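Long-range contacts in mandelate racemase/muconate lactonizing enzyme family protein (PDB 2QDE), which is of unknown function but belongs to the enolase superfamily, joining an N-terminal capping domain to a TIM-barrel-like domain that here holds a barium ion: residues A148-A153 and V179-R184; F163-A168 and P323-G328; D189-I194 and N216-E221; Q204-I209 and G237-P242. All blocks are in the same frame, centred on the assembly; numbering follows the deposited sequence.

Contact 1: residues A148-A153 and V179-R184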
loop_
_atom_site.group_PDB
_atom_site.type_symbol
_atom_site.label_atom_id
_atom_site.label_comp_id
_atom_site.label_asym_id
_atom_site.label_seq_id
_atom_site.Cartn_x
_atom_site.Cartn_y
_atom_site.Cartn_z
ATOM N N ALA A 148 18.741 32.166 32.362
ATOM C CA ALA A 148 17.685 32.145 33.372
ATOM C C ALA A 148 16.896 30.840 33.290
ATOM O O ALA A 148 16.596 30.208 34.312
ATOM C CB ALA A 148 16.751 33.326 33.173
ATOM N N VAL A 149 16.561 30.435 32.069
ATOM C CA VAL A 149 15.803 29.207 31.860
ATOM C C VAL A 149 16.548 28.023 32.468
ATOM O O VAL A 149 15.939 27.114 33.036
ATOM C CB VAL A 149 15.568 28.951 30.349
ATOM C CG1 VAL A 149 14.798 27.659 30.150
ATOM C CG2 VAL A 149 14.809 30.123 29.735
ATOM N N ALA A 150 17.872 28.043 32.358
ATOM C CA ALA A 150 18.695 26.971 32.894
ATOM C C ALA A 150 18.669 26.962 34.420
ATOM O O ALA A 150 18.754 25.896 35.040
ATOM C CB ALA A 150 20.115 27.113 32.399
ATOM N N GLU A 151 18.561 28.141 35.030
ATOM C CA GLU A 151 18.512 28.220 36.493
ATOM C C GLU A 151 17.186 27.652 37.000
ATOM O O GLU A 151 17.140 27.006 38.052
ATOM C CB GLU A 151 18.675 29.669 36.970
ATOM C CG GLU A 151 19.907 30.363 36.402
ATOM C CD GLU A 151 20.212 31.691 37.078
ATOM O OE1 GLU A 151 19.276 32.524 37.221
ATOM O OE2 GLU A 151 21.392 31.912 37.459
ATOM N N GLU A 152 16.104 27.888 36.262
ATOM C CA GLU A 152 14.811 27.347 36.670
ATOM C C GLU A 152 14.831 25.833 36.477
ATOM O O GLU A 152 14.184 25.092 37.218
ATOM C CB GLU A 152 13.669 27.963 35.849
ATOM C CG GLU A 152 12.296 27.366 36.175
ATOM C CD GLU A 152 11.142 28.089 35.500
ATOM O OE1 GLU A 152 11.384 28.870 34.550
ATOM O OE2 GLU A 152 9.983 27.865 35.921
ATOM N N ALA A 153 15.584 25.378 35.480
ATOM C CA ALA A 153 15.702 23.952 35.197
ATOM C C ALA A 153 16.313 23.234 36.402
ATOM O O ALA A 153 15.807 22.208 36.851
ATOM C CB ALA A 153 16.567 23.729 33.960
ATOM N N VAL A 179 18.498 25.540 24.311
ATOM C CA VAL A 179 18.792 24.128 24.536
ATOM C C VAL A 179 20.252 23.910 24.900
ATOM O O VAL A 179 20.562 23.137 25.811
ATOM C CB VAL A 179 18.429 23.279 23.279
ATOM C CG1 VAL A 179 18.892 21.841 23.453
ATOM C CG2 VAL A 179 16.926 23.309 23.059
ATOM N N ALA A 180 21.152 24.589 24.191
ATOM C CA ALA A 180 22.577 24.452 24.463
ATOM C C ALA A 180 22.865 24.726 25.935
ATOM O O ALA A 180 23.487 23.910 26.618
ATOM C CB ALA A 180 23.375 25.413 23.585
ATOM N N GLU A 181 22.402 25.879 26.417
ATOM C CA GLU A 181 22.607 26.278 27.808
ATOM C C GLU A 181 21.943 25.337 28.818
ATOM O O GLU A 181 22.593 24.853 29.750
ATOM C CB GLU A 181 22.100 27.710 28.019
ATOM C CG GLU A 181 21.891 28.087 29.487
ATOM C CD GLU A 181 23.192 28.224 30.270
ATOM O OE1 GLU A 181 24.260 27.827 29.744
ATOM O OE2 GLU A 181 23.140 28.724 31.420
ATOM N N VAL A 182 20.652 25.077 28.641
ATOM C CA VAL A 182 19.944 24.195 29.559
ATOM C C VAL A 182 20.610 22.817 29.655
ATOM O O VAL A 182 20.786 22.284 30.757
ATOM C CB VAL A 182 18.469 24.022 29.140
ATOM C CG1 VAL A 182 17.750 23.109 30.121
ATOM C CG2 VAL A 182 17.787 25.382 29.090
ATOM N N ARG A 183 20.989 22.248 28.511
ATOM C CA ARG A 183 21.640 20.935 28.485
ATOM C C ARG A 183 22.941 20.911 29.282
ATOM O O ARG A 183 23.210 19.954 30.012
ATOM C CB ARG A 183 21.952 20.520 27.041
ATOM C CG ARG A 183 22.740 19.209 26.905
ATOM C CD ARG A 183 21.832 18.032 26.581
ATOM N NE ARG A 183 21.301 17.397 27.776
ATOM C CZ ARG A 183 20.274 16.550 27.795
ATOM N NH1 ARG A 183 19.641 16.219 26.675
ATOM N NH2 ARG A 183 19.884 16.026 28.948
ATOM N N ARG A 184 23.754 21.954 29.122
ATOM C CA ARG A 184 25.034 22.045 29.818
ATOM C C ARG A 184 24.831 22.062 31.324
ATOM O O ARG A 184 25.610 21.477 32.076
ATOM C CB ARG A 184 25.789 23.314 29.405
ATOM C CG ARG A 184 27.143 23.476 30.105
ATOM C CD ARG A 184 27.612 24.930 30.117
ATOM N NE ARG A 184 26.654 25.805 30.797
ATOM C CZ ARG A 184 26.396 25.784 32.105
ATOM N NH1 ARG A 184 27.028 24.932 32.906
ATOM N NH2 ARG A 184 25.487 26.609 32.618
#
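Val-149 opens the contact from the flank of its helix. With CG1 anti to the backbone N (chi1 179°), that methyl is carried across to CG2 of Val-182 on the helix of residues 179-184, 3.9 Å away, and the two branched side chains cross obliquely. The next residue, Ala-150, stands at the closest part of the interface: its CA lies 4.5 Å from the CA of Val-182, a separation that leaves room for little more than a methyl group. Its CB points toward the partner helix and meets the aliphatic part of Glu-181, 3.5 Å from CG. Glu-181 bends at chi2 (70°), so its carboxylate turns back over this methyl, OE2 lying 3.6 Å from Ala-150 CB, while a salt bridge with Arg-184 of its own helix, its hydrogen bonds all weak, steadies the charged end.

These helices, 146-159 and 172-186, are successive outer helices of the barrel domain, the helices before and after strand 164-167, and run roughly parallel. Their axes pass 8.5 Å apart at 33°, close packing made possible by the two alanines. Leu-166 of that strand touches both valines from the barrel side, and Leu-192 of the next strand reaches Val-182 as well.

Ala-153, one turn further along, repeats the small residue at the interface. Its CB lies 4.1 Å from CG1 of Val-182, the branch anti to the backbone N, so the two methyls of this one valine are divided between Val-149 and Ala-153.

Contact 2: residues F163-A168 and P323-G328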
loop_
_atom_site.group_PDB
_atom_site.type_symbol
_atom_site.label_atom_id
_atom_site.label_comp_id
_atom_site.label_asym_id
_atom_site.label_seq_id
_atom_site.Cartn_x
_atom_site.Cartn_y
_atom_site.Cartn_z
ATOM N N PHE A 163 11.279 15.293 34.520
ATOM C CA PHE A 163 11.745 15.715 33.211
ATOM C C PHE A 163 11.605 17.214 33.087
ATOM O O PHE A 163 10.971 17.852 33.926
ATOM C CB PHE A 163 11.018 14.971 32.069
ATOM C CG PHE A 163 9.548 15.260 31.959
ATOM C CD1 PHE A 163 9.093 16.469 31.441
ATOM C CD2 PHE A 163 8.615 14.286 32.309
ATOM C CE1 PHE A 163 7.728 16.698 31.265
ATOM C CE2 PHE A 163 7.252 14.503 32.135
ATOM C CZ PHE A 163 6.807 15.709 31.613
ATOM N N VAL A 164 12.221 17.777 32.057
ATOM C CA VAL A 164 12.173 19.209 31.826
ATOM C C VAL A 164 11.798 19.475 30.372
ATOM O O VAL A 164 12.486 19.029 29.459
ATOM C CB VAL A 164 13.545 19.851 32.133
ATOM C CG1 VAL A 164 13.555 21.303 31.691
ATOM C CG2 VAL A 164 13.842 19.744 33.626
ATOM N N LYS A 165 10.713 20.214 30.170
ATOM C CA LYS A 165 10.229 20.539 28.834
ATOM C C LYS A 165 10.399 22.032 28.530
ATOM O O LYS A 165 10.085 22.869 29.374
ATOM C CB LYS A 165 8.753 20.144 28.731
ATOM C CG LYS A 165 8.041 20.634 27.483
ATOM C CD LYS A 165 6.604 20.127 27.464
ATOM C CE LYS A 165 5.755 20.893 26.482
ATOM N NZ LYS A 165 4.385 20.337 26.408
ATOM N N LEU A 166 10.893 22.352 27.331
ATOM C CA LEU A 166 11.100 23.739 26.915
ATOM C C LEU A 166 10.200 24.098 25.734
ATOM O O LEU A 166 9.834 23.235 24.934
ATOM C CB LEU A 166 12.568 23.969 26.491
ATOM C CG LEU A 166 13.661 23.413 27.413
ATOM C CD1 LEU A 166 15.013 23.523 26.735
ATOM C CD2 LEU A 166 13.662 24.155 28.753
ATOM N N LYS A 167 9.820 25.365 25.632
ATOM C CA LYS A 167 9.012 25.809 24.499
ATOM C C LYS A 167 9.942 26.477 23.498
ATOM O O LYS A 167 10.685 27.395 23.854
ATOM C CB LYS A 167 7.936 26.789 24.965
ATOM C CG LYS A 167 6.944 26.149 25.910
ATOM C CD LYS A 167 5.735 27.020 26.199
ATOM C CE LYS A 167 4.737 26.255 27.060
ATOM N NZ LYS A 167 3.610 27.125 27.517
ATOM N N ALA A 168 9.893 26.037 22.248
ATOM C CA ALA A 168 10.789 26.565 21.222
ATOM C C ALA A 168 10.115 27.529 20.263
ATOM O O ALA A 168 9.596 27.098 19.221
ATOM C CB ALA A 168 11.377 25.395 20.454
ATOM N N PRO A 323 5.578 9.358 33.215
ATOM C CA PRO A 323 5.590 10.600 33.996
ATOM C C PRO A 323 4.619 11.562 33.318
ATOM O O PRO A 323 4.464 11.538 32.096
ATOM C CB PRO A 323 7.048 11.051 33.924
ATOM C CG PRO A 323 7.533 10.456 32.610
ATOM C CD PRO A 323 6.908 9.083 32.639
ATOM N N GLN A 324 3.963 12.400 34.109
ATOM C CA GLN A 324 2.967 13.305 33.571
ATOM C C GLN A 324 3.314 14.794 33.616
ATOM O O GLN A 324 4.401 15.182 34.050
ATOM C CB GLN A 324 1.642 13.030 34.277
ATOM C CG GLN A 324 1.213 11.571 34.157
ATOM C CD GLN A 324 0.914 11.191 32.722
ATOM O OE1 GLN A 324 0.115 11.844 32.063
ATOM N NE2 GLN A 324 1.555 10.137 32.231
ATOM N N GLU A 325 2.371 15.622 33.182
ATOM C CA GLU A 325 2.610 17.056 33.125
ATOM C C GLU A 325 1.384 17.894 33.492
ATOM O O GLU A 325 1.201 19.001 32.984
ATOM C CB GLU A 325 3.067 17.410 31.713
ATOM C CG GLU A 325 3.800 18.713 31.603
ATOM C CD GLU A 325 3.656 19.326 30.230
ATOM O OE1 GLU A 325 2.520 19.733 29.880
ATOM O OE2 GLU A 325 4.672 19.395 29.499
ATOM N N ASN A 326 0.549 17.369 34.378
ATOM C CA ASN A 326 -0.659 18.064 34.805
ATOM C C ASN A 326 -0.337 18.917 36.040
ATOM O O ASN A 326 -0.561 18.485 37.163
ATOM C CB ASN A 326 -1.736 17.018 35.115
ATOM C CG ASN A 326 -3.023 17.624 35.647
ATOM O OD1 ASN A 326 -3.594 18.537 35.051
ATOM N ND2 ASN A 326 -3.495 17.097 36.773
ATOM N N ALA A 327 0.182 20.128 35.829
ATOM C CA ALA A 327 0.565 20.996 36.947
ATOM C C ALA A 327 0.109 22.453 36.833
ATOM O O ALA A 327 0.854 23.374 37.184
ATOM C CB ALA A 327 2.085 20.944 37.132
ATOM N N GLY A 328 -1.115 22.657 36.355
ATOM C CA GLY A 328 -1.642 24.002 36.200
ATOM C C GLY A 328 -1.460 24.902 37.412
ATOM O O GLY A 328 -1.000 26.037 37.263
#
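The ring of Phe-163 meets the loop of residues 323-328 along its rim. Pro-323 lies at the edge, in the ring plane, with CB 3.9 Å from CE2, and Glu-325 CB approaches the same rim near CZ. Between them the carbonyl O of Gln-324 comes in obliquely, 3.5 Å from CZ. The carboxylate of Glu-325 is turned 47° from the ring plane. On another side Phe-163 meets the ring of Phe-193 at about 45°.

Residues 164-167 form the second strand of the TIM-like barrel. Val-164 and Leu-166 pack outward, Leu-166 against helix 172-186, whereas Phe-163 and Lys-165, two residues apart, send their side chains inward to the loop that follows helix 303-315. Lys-165 and Lys-167 fit the Lys-X-Lys pattern found on this strand in many members of the family.

Lys-165 is extended throughout, CG anti to the backbone N (chi1 170°), and so reaches deep enough to cross the outstretched Glu-325 at about a right angle. The resulting salt bridge is weak as a hydrogen bond, NZ lying 3.2 Å from OE2 of Glu-325. That same oxygen sits beside the chain itself, just 2.9 Å from Lys-165 CD, a tight approach. NZ has stronger company in Asp-195, to which it is hydrogen-bonded, and in Glu-221, its other salt-bridge partner. These acidic neighbours, both barium ligands, would be expected to keep the buried ammonium charged.

Contact 3: residues D189-I194 and N216-E221. With BA (barium ion), chain I.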
loop_
_atom_site.group_PDB
_atom_site.type_symbol
_atom_site.label_atom_id
_atom_site.label_comp_id
_atom_site.label_asym_id
_atom_site.label_seq_id
_atom_site.Cartn_x
_atom_site.Cartn_y
_atom_site.Cartn_z
ATOM N N ASP A 189 22.295 13.163 31.550
ATOM C CA ASP A 189 21.388 12.149 32.091
ATOM C C ASP A 189 19.956 12.603 32.356
ATOM O O ASP A 189 19.083 11.775 32.638
ATOM C CB ASP A 189 21.979 11.556 33.378
ATOM C CG ASP A 189 23.445 11.168 33.219
ATOM O OD1 ASP A 189 23.875 10.946 32.060
ATOM O OD2 ASP A 189 24.161 11.071 34.248
ATOM N N VAL A 190 19.704 13.903 32.268
ATOM C CA VAL A 190 18.363 14.434 32.504
ATOM C C VAL A 190 17.480 14.343 31.258
ATOM O O VAL A 190 17.939 14.614 30.147
ATOM C CB VAL A 190 18.434 15.903 32.960
ATOM C CG1 VAL A 190 17.057 16.549 32.887
ATOM C CG2 VAL A 190 18.973 15.971 34.375
ATOM N N ASP A 191 16.224 13.941 31.462
ATOM C CA ASP A 191 15.231 13.822 30.391
ATOM C C ASP A 191 14.839 15.247 29.980
ATOM O O ASP A 191 14.112 15.930 30.695
ATOM C CB ASP A 191 13.998 13.062 30.910
ATOM C CG ASP A 191 12.889 12.919 29.860
ATOM O OD1 ASP A 191 12.952 13.579 28.800
ATOM O OD2 ASP A 191 11.937 12.148 30.108
ATOM N N LEU A 192 15.336 15.689 28.831
ATOM C CA LEU A 192 15.060 17.034 28.339
ATOM C C LEU A 192 14.482 17.005 26.923
ATOM O O LEU A 192 15.005 16.305 26.055
ATOM C CB LEU A 192 16.358 17.845 28.339
ATOM C CG LEU A 192 16.319 19.253 27.746
ATOM C CD1 LEU A 192 15.482 20.160 28.643
ATOM C CD2 LEU A 192 17.741 19.793 27.603
ATOM N N PHE A 193 13.398 17.743 26.691
ATOM C CA PHE A 193 12.817 17.802 25.353
ATOM C C PHE A 193 12.162 19.147 25.077
ATOM O O PHE A 193 12.035 19.972 25.979
ATOM C CB PHE A 193 11.839 16.633 25.107
ATOM C CG PHE A 193 10.611 16.638 25.976
ATOM C CD1 PHE A 193 9.413 17.179 25.509
ATOM C CD2 PHE A 193 10.628 16.026 27.234
ATOM C CE1 PHE A 193 8.237 17.106 26.281
ATOM C CE2 PHE A 193 9.464 15.946 28.017
ATOM C CZ PHE A 193 8.265 16.484 27.537
ATOM N N ILE A 194 11.766 19.376 23.828
ATOM C CA ILE A 194 11.154 20.648 23.453
ATOM C C ILE A 194 9.793 20.491 22.778
ATOM O O ILE A 194 9.493 19.453 22.189
ATOM C CB ILE A 194 12.075 21.443 22.508
ATOM C CG1 ILE A 194 12.367 20.619 21.247
ATOM C CG2 ILE A 194 13.371 21.794 23.226
ATOM C CD1 ILE A 194 13.170 21.369 20.199
ATOM N N ASN A 216 21.049 15.683 22.239
ATOM C CA ASN A 216 20.335 14.472 22.653
ATOM C C ASN A 216 18.998 14.661 23.351
ATOM O O ASN A 216 18.764 14.095 24.415
ATOM C CB ASN A 216 21.233 13.616 23.547
ATOM C CG ASN A 216 22.462 13.131 22.828
ATOM O OD1 ASN A 216 23.282 13.933 22.371
ATOM N ND2 ASN A 216 22.605 11.813 22.716
ATOM N N LEU A 217 18.112 15.443 22.752
ATOM C CA LEU A 217 16.793 15.656 23.333
ATOM C C LEU A 217 16.042 14.318 23.306
ATOM O O LEU A 217 16.161 13.550 22.347
ATOM C CB LEU A 217 16.040 16.708 22.515
ATOM C CG LEU A 217 16.720 18.081 22.426
ATOM C CD1 LEU A 217 16.031 18.949 21.379
ATOM C CD2 LEU A 217 16.687 18.753 23.794
ATOM N N SER A 218 15.275 14.034 24.353
ATOM C CA SER A 218 14.532 12.780 24.396
ATOM C C SER A 218 13.461 12.725 23.308
ATOM O O SER A 218 13.058 11.642 22.883
ATOM C CB SER A 218 13.886 12.574 25.771
ATOM O OG SER A 218 12.869 13.529 26.012
ATOM N N LYS A 219 13.009 13.891 22.850
ATOM C CA LYS A 219 11.980 13.949 21.815
ATOM C C LYS A 219 11.668 15.376 21.377
ATOM O O LYS A 219 12.088 16.340 22.023
ATOM C CB LYS A 219 10.692 13.293 22.333
ATOM C CG LYS A 219 10.296 13.751 23.745
ATOM C CD LYS A 219 9.062 13.017 24.251
ATOM C CE LYS A 219 8.911 13.132 25.761
ATOM N NZ LYS A 219 9.985 12.406 26.477
ATOM N N ILE A 220 10.945 15.493 20.265
ATOM C CA ILE A 220 10.503 16.782 19.736
ATOM C C ILE A 220 8.977 16.721 19.713
ATOM O O ILE A 220 8.400 15.899 19.004
ATOM C CB ILE A 220 10.980 17.033 18.286
ATOM C CG1 ILE A 220 12.505 16.902 18.188
ATOM C CG2 ILE A 220 10.543 18.424 17.847
ATOM C CD1 ILE A 220 13.252 17.854 19.070
ATOM N N GLU A 221 8.323 17.577 20.489
ATOM C CA GLU A 221 6.866 17.580 20.536
ATOM C C GLU A 221 6.212 18.422 19.439
ATOM O O GLU A 221 6.455 19.631 19.332
ATOM C CB GLU A 221 6.384 18.071 21.901
ATOM C CG GLU A 221 4.869 17.966 22.102
ATOM C CD GLU A 221 4.420 18.498 23.457
ATOM O OE1 GLU A 221 5.228 18.430 24.412
ATOM O OE2 GLU A 221 3.255 18.962 23.566
HETATM BA BA BA I . 1.939 21.212 22.580
HETATM O O HOH W 1 9.138 12.373 29.272
#
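Strands 192-195 and 220-221 are consecutive strands of the barrel, joined through helix 202-212 in a beta-alpha-beta crossover, and they meet in parallel register at Ile-194 and Ile-220. Two backbone bonds fasten them: Ser-218 N to Leu-192 O, 2.9 Å, and Glu-221 N to Ile-194 O, 2.8 Å and nearly straight at 170°.

Apolar packing fills the helix-facing side. Ile-194 CG1 lies 3.6 Å from Ile-220 CD1, the two chains pointing the same way, while Leu-217 splits its methyls, CD1 against Ile-194 and CD2 against Leu-192.

Polar contacts gather on the other side. Ser-218 OG donates to Asp-191 OD1 (2.8 Å), meeting it from above the carboxylate plane, and accepts from Lys-219 NZ. A water joins Asp-191 OD2 to the same ammonium, giving the long Asp-Lys salt bridge a mediated partner.

Lys-219 also covers the Phe-193 ring. Its methylene CE sits over the centre, 3.6 Å from the centroid, and the bend at chi4 (-67°) leaves NZ as an off-centre cation-pi partner.

Glu-221 divides its carboxylate: OE1, paired with Lys-165, lies in plane at the edge of the Phe-193 ring, and OE2 binds barium at 2.8 Å.

Contact 4: residues Q204-I209 and G237-P242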
loop_
_atom_site.group_PDB
_atom_site.type_symbol
_atom_site.label_atom_id
_atom_site.label_comp_id
_atom_site.label_asym_id
_atom_site.label_seq_id
_atom_site.Cartn_x
_atom_site.Cartn_y
_atom_site.Cartn_z
ATOM N N GLN A 204 11.921 23.674 7.859
ATOM C CA GLN A 204 12.334 24.243 9.141
ATOM C C GLN A 204 12.581 23.116 10.141
ATOM O O GLN A 204 13.589 23.104 10.842
ATOM C CB GLN A 204 11.239 25.146 9.718
ATOM C CG GLN A 204 11.247 26.599 9.270
ATOM C CD GLN A 204 10.176 27.410 9.995
ATOM O OE1 GLN A 204 8.998 27.048 9.981
ATOM N NE2 GLN A 204 10.583 28.505 10.640
ATOM N N ALA A 205 11.640 22.178 10.209
ATOM C CA ALA A 205 11.741 21.054 11.137
ATOM C C ALA A 205 13.009 20.239 10.913
ATOM O O ALA A 205 13.761 19.977 11.845
ATOM C CB ALA A 205 10.508 20.158 11.014
ATOM N N LEU A 206 13.246 19.849 9.668
ATOM C CA LEU A 206 14.418 19.059 9.333
ATOM C C LEU A 206 15.716 19.749 9.780
ATOM O O LEU A 206 16.535 19.164 10.493
ATOM C CB LEU A 206 14.430 18.801 7.821
ATOM C CG LEU A 206 15.312 17.670 7.300
ATOM C CD1 LEU A 206 15.163 16.448 8.195
ATOM C CD2 LEU A 206 14.916 17.339 5.866
ATOM N N THR A 207 15.887 21.006 9.380
ATOM C CA THR A 207 17.087 21.761 9.725
ATOM C C THR A 207 17.316 21.960 11.223
ATOM O O THR A 207 18.409 21.724 11.731
ATOM C CB THR A 207 17.072 23.151 9.070
ATOM O OG1 THR A 207 16.948 23.008 7.649
ATOM C CG2 THR A 207 18.365 23.900 9.384
ATOM N N THR A 208 16.280 22.400 11.923
ATOM C CA THR A 208 16.404 22.653 13.346
ATOM C C THR A 208 16.626 21.384 14.142
ATOM O O THR A 208 17.500 21.340 15.001
ATOM C CB THR A 208 15.169 23.383 13.881
ATOM O OG1 THR A 208 14.965 24.573 13.114
ATOM C CG2 THR A 208 15.364 23.768 15.344
ATOM N N ILE A 209 15.842 20.349 13.858
ATOM C CA ILE A 209 15.994 19.098 14.585
ATOM C C ILE A 209 17.401 18.548 14.398
ATOM O O ILE A 209 18.024 18.087 15.351
ATOM C CB ILE A 209 14.950 18.057 14.135
ATOM C CG1 ILE A 209 13.547 18.576 14.468
ATOM C CG2 ILE A 209 15.196 16.729 14.837
ATOM C CD1 ILE A 209 12.427 17.696 13.995
ATOM N N GLY A 237 11.464 9.922 9.058
ATOM C CA GLY A 237 12.342 9.201 8.156
ATOM C C GLY A 237 13.635 9.943 7.849
ATOM O O GLY A 237 14.514 9.408 7.171
ATOM N N LYS A 238 13.756 11.175 8.336
ATOM C CA LYS A 238 14.952 11.968 8.087
ATOM C C LYS A 238 15.704 12.349 9.366
ATOM O O LYS A 238 16.825 12.855 9.290
ATOM C CB LYS A 238 14.607 13.255 7.323
ATOM C CG LYS A 238 13.861 13.068 5.999
ATOM C CD LYS A 238 14.533 12.063 5.063
ATOM C CE LYS A 238 15.911 12.497 4.612
ATOM N NZ LYS A 238 16.443 11.547 3.574
ATOM N N VAL A 239 15.094 12.127 10.530
ATOM C CA VAL A 239 15.748 12.467 11.792
ATOM C C VAL A 239 15.737 11.309 12.779
ATOM O O VAL A 239 14.854 10.454 12.746
ATOM C CB VAL A 239 15.087 13.692 12.483
ATOM C CG1 VAL A 239 15.112 14.887 11.551
ATOM C CG2 VAL A 239 13.663 13.359 12.905
ATOM N N ALA A 240 16.712 11.305 13.680
ATOM C CA ALA A 240 16.821 10.247 14.671
ATOM C C ALA A 240 15.957 10.515 15.894
ATOM O O ALA A 240 15.362 9.598 16.461
ATOM C CB ALA A 240 18.276 10.090 15.097
ATOM N N THR A 241 15.898 11.781 16.295
ATOM C CA THR A 241 15.144 12.197 17.472
ATOM C C THR A 241 13.677 11.788 17.416
ATOM O O THR A 241 12.992 12.032 16.426
ATOM C CB THR A 241 15.230 13.724 17.653
ATOM O OG1 THR A 241 16.589 14.142 17.489
ATOM C CG2 THR A 241 14.739 14.124 19.043
ATOM N N PRO A 242 13.175 11.166 18.493
ATOM C CA PRO A 242 11.776 10.733 18.542
ATOM C C PRO A 242 10.846 11.918 18.307
ATOM O O PRO A 242 11.115 13.016 18.778
ATOM C CB PRO A 242 11.632 10.172 19.954
ATOM C CG PRO A 242 13.018 9.695 20.276
ATOM C CD PRO A 242 13.875 10.815 19.740
HETATM O O HOH W 2 16.995 17.033 17.867
#
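A regular helix faces an irregular loop in which extended and turned residues are mixed. Residues 204-209 keep helical hydrogen bonds, such as Ile-209 N to Ala-205 O, while residues 237-242 run past them without repeating structure. The nearest CA atoms, those of Leu-206 and Val-239, are 7.2 Å apart, so side chains bridge the gap and no direct hydrogen bond crosses it.

Val-239 is the central apolar contact. Its CG1, anti to the carbonyl carbon (chi1 -57°), lies between two helix residues one turn apart, 3.7 Å from Leu-206 CD1 and 3.8 Å from Ile-209 CG2. A branched valine suits this place, filling the space between them with a short, stiff side chain. Leu-206 CD1 also presses on Lys-238 CB at 3.4 Å, tighter than ordinary carbon contact. Beyond CB the lysine bends away, and its NZ bonds to Val-239 O of the second subunit. Ile-209 CG2 reaches Thr-241 too, 4.0 Å from OG1. That hydroxyl shares a water with the helix: the water donates to Ile-209 O and lies 2.9 Å from Thr-241 OG1.

The contact borders other subunits: Leu-206 touches Pro-242 of the second subunit, and Pro-242 of the loop packs on Leu-206 of the third. The loop links helix 229-236, whose Leu-235 packs on Ile-209, to strand 243-245, before which Pro-242 is hydrogen-bonded through its backbone to Ile-220.

From the N terminus, residues 148-153 open contact 1, and 163-168 open contact 2 before contact 1 closes at 179-184, so these two cross. Contact 3 then opens at 189-194. Contact 4 opens at 204-209, contact 3 closes at 216-221 and contact 4 at 237-242, a second crossing. Both lie wholly inside the long loop that contact 2 closes at 323-328, whereas contact 1 precedes them in series. Contact 1 joins two outer helices, contact 3 two inner strands, and contact 4 a helix to the approach of the following strand. Contact 2 is made by side chains inside the barrel, tying strand 164-167 to a much later loop.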